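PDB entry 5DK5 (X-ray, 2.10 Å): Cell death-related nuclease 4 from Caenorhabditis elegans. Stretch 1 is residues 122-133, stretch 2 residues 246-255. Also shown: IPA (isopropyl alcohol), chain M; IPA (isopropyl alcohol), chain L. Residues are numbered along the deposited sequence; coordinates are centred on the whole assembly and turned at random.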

# COMPACT_ATOMS: atom_id res chain seq x y z
N SER B 122 -6.16 -24.52 2.72
CA SER B 122 -5.64 -24.55 1.36
C SER B 122 -4.12 -24.55 1.37
O SER B 122 -3.50 -24.53 2.43
CB SER B 122 -6.17 -23.37 0.54
OG SER B 122 -5.62 -22.14 0.99
N ARG B 123 -3.53 -24.55 0.18
CA ARG B 123 -2.07 -24.52 0.05
C ARG B 123 -1.54 -23.11 0.27
O ARG B 123 -0.36 -22.93 0.57
CB ARG B 123 -1.65 -25.02 -1.34
CG ARG B 123 -2.23 -24.22 -2.50
CD ARG B 123 -1.69 -24.71 -3.84
NE ARG B 123 -2.02 -26.12 -4.08
CZ ARG B 123 -1.56 -26.83 -5.11
NH1 ARG B 123 -0.75 -26.27 -6.00
NH2 ARG B 123 -1.92 -28.10 -5.24
N GLN B 124 -2.42 -22.12 0.14
CA GLN B 124 -2.02 -20.72 0.14
C GLN B 124 -1.18 -20.32 1.35
O GLN B 124 -0.16 -19.64 1.20
CB GLN B 124 -3.27 -19.83 0.07
CG GLN B 124 -4.13 -20.07 -1.16
CD GLN B 124 -3.37 -19.82 -2.45
OE1 GLN B 124 -2.55 -18.91 -2.53
NE2 GLN B 124 -3.64 -20.64 -3.46
N ASP B 125 -1.61 -20.72 2.54
CA ASP B 125 -0.96 -20.28 3.78
C ASP B 125 0.53 -20.60 3.83
O ASP B 125 1.34 -19.74 4.20
CB ASP B 125 -1.65 -20.92 4.99
CG ASP B 125 -3.04 -20.37 5.23
OD1 ASP B 125 -4.01 -20.94 4.68
OD2 ASP B 125 -3.17 -19.36 5.96
N LEU B 126 0.91 -21.82 3.44
CA LEU B 126 2.29 -22.26 3.58
C LEU B 126 3.06 -22.25 2.25
O LEU B 126 4.21 -21.83 2.21
CB LEU B 126 2.34 -23.66 4.20
CG LEU B 126 1.88 -23.74 5.66
CD1 LEU B 126 1.99 -25.17 6.17
CD2 LEU B 126 2.67 -22.80 6.57
N TRP B 127 2.43 -22.72 1.18
CA TRP B 127 3.12 -22.75 -0.11
C TRP B 127 3.40 -21.35 -0.65
O TRP B 127 4.49 -21.09 -1.18
CB TRP B 127 2.32 -23.54 -1.15
CG TRP B 127 2.67 -23.15 -2.55
CD1 TRP B 127 3.81 -23.49 -3.23
CD2 TRP B 127 1.89 -22.35 -3.44
NE1 TRP B 127 3.78 -22.94 -4.49
CE2 TRP B 127 2.61 -22.24 -4.64
CE3 TRP B 127 0.65 -21.72 -3.34
CZ2 TRP B 127 2.14 -21.52 -5.74
CZ3 TRP B 127 0.18 -21.01 -4.42
CH2 TRP B 127 0.92 -20.92 -5.61
N ARG B 128 2.44 -20.44 -0.52
CA ARG B 128 2.60 -19.08 -1.04
C ARG B 128 2.99 -18.08 0.04
O ARG B 128 4.10 -17.54 0.03
CB ARG B 128 1.31 -18.60 -1.73
CG ARG B 128 1.40 -17.18 -2.28
CD ARG B 128 0.19 -16.82 -3.15
NE ARG B 128 -1.04 -16.79 -2.38
CZ ARG B 128 -1.44 -15.77 -1.62
NH1 ARG B 128 -0.70 -14.68 -1.53
NH2 ARG B 128 -2.59 -15.85 -0.96
N ILE B 129 2.07 -17.84 0.98
CA ILE B 129 2.24 -16.78 1.97
C ILE B 129 3.49 -16.98 2.82
O ILE B 129 4.31 -16.08 2.95
CB ILE B 129 1.00 -16.68 2.88
CG1 ILE B 129 -0.21 -16.23 2.05
CG2 ILE B 129 1.25 -15.71 4.05
CD1 ILE B 129 -1.53 -16.19 2.81
N ALA B 130 3.62 -18.16 3.41
CA ALA B 130 4.78 -18.44 4.25
C ALA B 130 6.05 -18.33 3.42
O ALA B 130 6.97 -17.59 3.77
CB ALA B 130 4.68 -19.81 4.89
N GLN B 131 6.10 -19.05 2.30
CA GLN B 131 7.29 -19.09 1.46
C GLN B 131 7.76 -17.69 1.05
O GLN B 131 8.95 -17.38 1.10
CB GLN B 131 7.04 -19.94 0.21
CG GLN B 131 8.21 -20.80 -0.18
CD GLN B 131 8.04 -21.47 -1.54
OE1 GLN B 131 9.01 -21.67 -2.26
NE2 GLN B 131 6.80 -21.81 -1.88
N TYR B 132 6.82 -16.84 0.64
CA TYR B 132 7.16 -15.50 0.17
C TYR B 132 7.64 -14.61 1.32
O TYR B 132 8.60 -13.86 1.17
CB TYR B 132 5.95 -14.85 -0.51
CG TYR B 132 6.28 -13.53 -1.18
CD1 TYR B 132 6.92 -13.49 -2.41
CD2 TYR B 132 5.96 -12.33 -0.57
CE1 TYR B 132 7.22 -12.30 -3.02
CE2 TYR B 132 6.25 -11.12 -1.18
CZ TYR B 132 6.89 -11.11 -2.40
OH TYR B 132 7.19 -9.91 -3.00
N GLN B 133 6.96 -14.70 2.46
CA GLN B 133 7.33 -13.93 3.64
C GLN B 133 8.71 -14.34 4.14
O GLN B 133 9.49 -13.50 4.59
CB GLN B 133 6.29 -14.10 4.75
CG GLN B 133 6.58 -13.31 6.01
CD GLN B 133 6.58 -11.81 5.78
OE1 GLN B 133 5.54 -11.20 5.52
NE2 GLN B 133 7.76 -11.20 5.85
C1 IPA M . 3.49 -12.62 -3.18
C2 IPA M . 2.80 -13.53 -4.18
C3 IPA M . 3.59 -14.82 -4.31
O2 IPA M . 1.50 -13.81 -3.71
C1 IPA L . -7.40 -26.92 -2.87
C2 IPA L . -6.84 -25.64 -2.30
C3 IPA L . -7.29 -24.46 -3.14
O2 IPA L . -5.44 -25.71 -2.33
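Stretch 2 246-255: FERVLPLVVT

Stretch 2 lies along one side of the helix in stretch 1 as a helix end, a turn and the start of a strand, packing mainly through apolar side chains around Trp 127 and fastened by a two-bond clasp from Gln 131. Together the two stretches bury 633 Å².

Residues 246-249 are the last of a helix, closed by the backbone bond from Leu 250 N to Phe 246 O (3.0 Å). Leu 250 then leaves helical geometry, and from Leu 252 the chain is extended, entering a strand at Val 253. The path runs forward along the stretch 1 helix and then doubles back: Phe 246 CA lies 7.4 Å from Arg 128 CA, Leu 250 CA lies 7.2 Å from Tyr 132 CA, and Val 254 CA lies 6.7 Å from Trp 127 CA.

Leu 250 places CD1 over one face of the Trp 127 indole, 4.2 Å from CE2, and CD2 4.3 Å from Tyr 132 CD1, at that ring's edge. Val 254, chi1 t, brings CG2 to 3.5 Å from Trp 127 CG, while the CA-to-CB bonds of its neighbours Val 253 and Thr 255 point away. Phe 246 CB approaches Trp 127 CH2 at 3.8 Å, and its ring carbon CD2 meets Arg 128 CD at 3.5 Å.

At the turn, Gln 131 OE1 accepts from Leu 252 N at 2.6 Å and its NE2 donates to Leu 252 O at 3.2 Å, so one carboxamide satisfies both backbone polar groups of that residue. A water joins Trp 127 NE1 (2.9 Å) to Glu 247 O (2.8 Å) and Leu 252 O (2.7 Å). Another bridges Arg 123 NH1 (2.5 Å) and Glu 247 OE2 (2.9 Å), which are too far apart, at 4.2 Å, for a salt bridge.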

# COMPACT_ATOMS: atom_id res chain seq x y z
N PHE B 246 3.00 -17.47 -9.58
CA PHE B 246 3.53 -17.76 -8.26
C PHE B 246 4.28 -19.10 -8.23
O PHE B 246 5.32 -19.22 -7.58
CB PHE B 246 2.40 -17.81 -7.22
CG PHE B 246 1.61 -16.53 -7.12
CD1 PHE B 246 2.16 -15.32 -7.50
CD2 PHE B 246 0.31 -16.55 -6.63
CE1 PHE B 246 1.43 -14.15 -7.40
CE2 PHE B 246 -0.42 -15.38 -6.53
CZ PHE B 246 0.13 -14.18 -6.91
N GLU B 247 3.75 -20.08 -8.95
CA GLU B 247 4.31 -21.43 -8.95
C GLU B 247 5.73 -21.46 -9.52
O GLU B 247 6.57 -22.23 -9.06
CB GLU B 247 3.42 -22.38 -9.76
CG GLU B 247 2.16 -22.81 -9.03
CD GLU B 247 1.17 -23.53 -9.93
OE1 GLU B 247 1.43 -23.64 -11.15
OE2 GLU B 247 0.12 -23.98 -9.42
N ARG B 248 5.98 -20.62 -10.52
CA ARG B 248 7.29 -20.59 -11.17
C ARG B 248 8.27 -19.70 -10.41
O ARG B 248 9.46 -20.01 -10.32
CB ARG B 248 7.15 -20.09 -12.61
CG ARG B 248 6.09 -20.83 -13.43
CD ARG B 248 6.23 -22.35 -13.33
NE ARG B 248 5.34 -23.04 -14.26
CZ ARG B 248 5.66 -23.41 -15.50
NH1 ARG B 248 6.86 -23.15 -16.00
NH2 ARG B 248 4.77 -24.04 -16.26
N VAL B 249 7.76 -18.61 -9.85
CA VAL B 249 8.60 -17.67 -9.11
C VAL B 249 9.11 -18.28 -7.81
O VAL B 249 10.31 -18.25 -7.53
CB VAL B 249 7.84 -16.37 -8.80
CG1 VAL B 249 8.66 -15.45 -7.89
CG2 VAL B 249 7.48 -15.65 -10.09
N LEU B 250 8.19 -18.82 -7.01
CA LEU B 250 8.56 -19.40 -5.73
C LEU B 250 9.41 -20.65 -5.93
O LEU B 250 9.09 -21.48 -6.79
CB LEU B 250 7.31 -19.72 -4.91
CG LEU B 250 6.44 -18.52 -4.54
CD1 LEU B 250 5.12 -18.97 -3.95
CD2 LEU B 250 7.17 -17.60 -3.56
N PRO B 251 10.50 -20.80 -5.16
CA PRO B 251 11.41 -21.94 -5.36
C PRO B 251 10.79 -23.30 -5.06
O PRO B 251 11.05 -24.25 -5.80
CB PRO B 251 12.56 -21.64 -4.39
CG PRO B 251 12.01 -20.70 -3.40
CD PRO B 251 11.01 -19.87 -4.13
N LEU B 252 10.01 -23.41 -3.99
CA LEU B 252 9.43 -24.69 -3.60
C LEU B 252 8.04 -24.88 -4.19
O LEU B 252 7.23 -23.95 -4.23
CB LEU B 252 9.37 -24.82 -2.07
CG LEU B 252 10.71 -24.70 -1.34
CD1 LEU B 252 10.51 -24.90 0.16
CD2 LEU B 252 11.74 -25.68 -1.88
N VAL B 253 7.78 -26.10 -4.64
CA VAL B 253 6.54 -26.47 -5.31
C VAL B 253 5.73 -27.45 -4.45
O VAL B 253 6.30 -28.26 -3.72
CB VAL B 253 6.83 -27.09 -6.70
CG1 VAL B 253 5.80 -28.15 -7.08
CG2 VAL B 253 6.91 -26.00 -7.76
N VAL B 254 4.41 -27.37 -4.55
CA VAL B 254 3.54 -28.31 -3.86
C VAL B 254 3.61 -29.68 -4.53
O VAL B 254 3.45 -29.80 -5.74
CB VAL B 254 2.07 -27.83 -3.85
CG1 VAL B 254 1.14 -28.92 -3.31
CG2 VAL B 254 1.93 -26.56 -3.02
N THR B 255 3.86 -30.70 -3.71
CA THR B 255 3.91 -32.08 -4.19
C THR B 255 2.91 -32.93 -3.41
O THR B 255 3.06 -33.13 -2.21
CB THR B 255 5.31 -32.69 -4.05
OG1 THR B 255 6.26 -31.87 -4.75
CG2 THR B 255 5.35 -34.10 -4.62
O HOH W 1 -0.30 -23.88 -6.60
O HOH W 2 5.92 -23.15 -6.46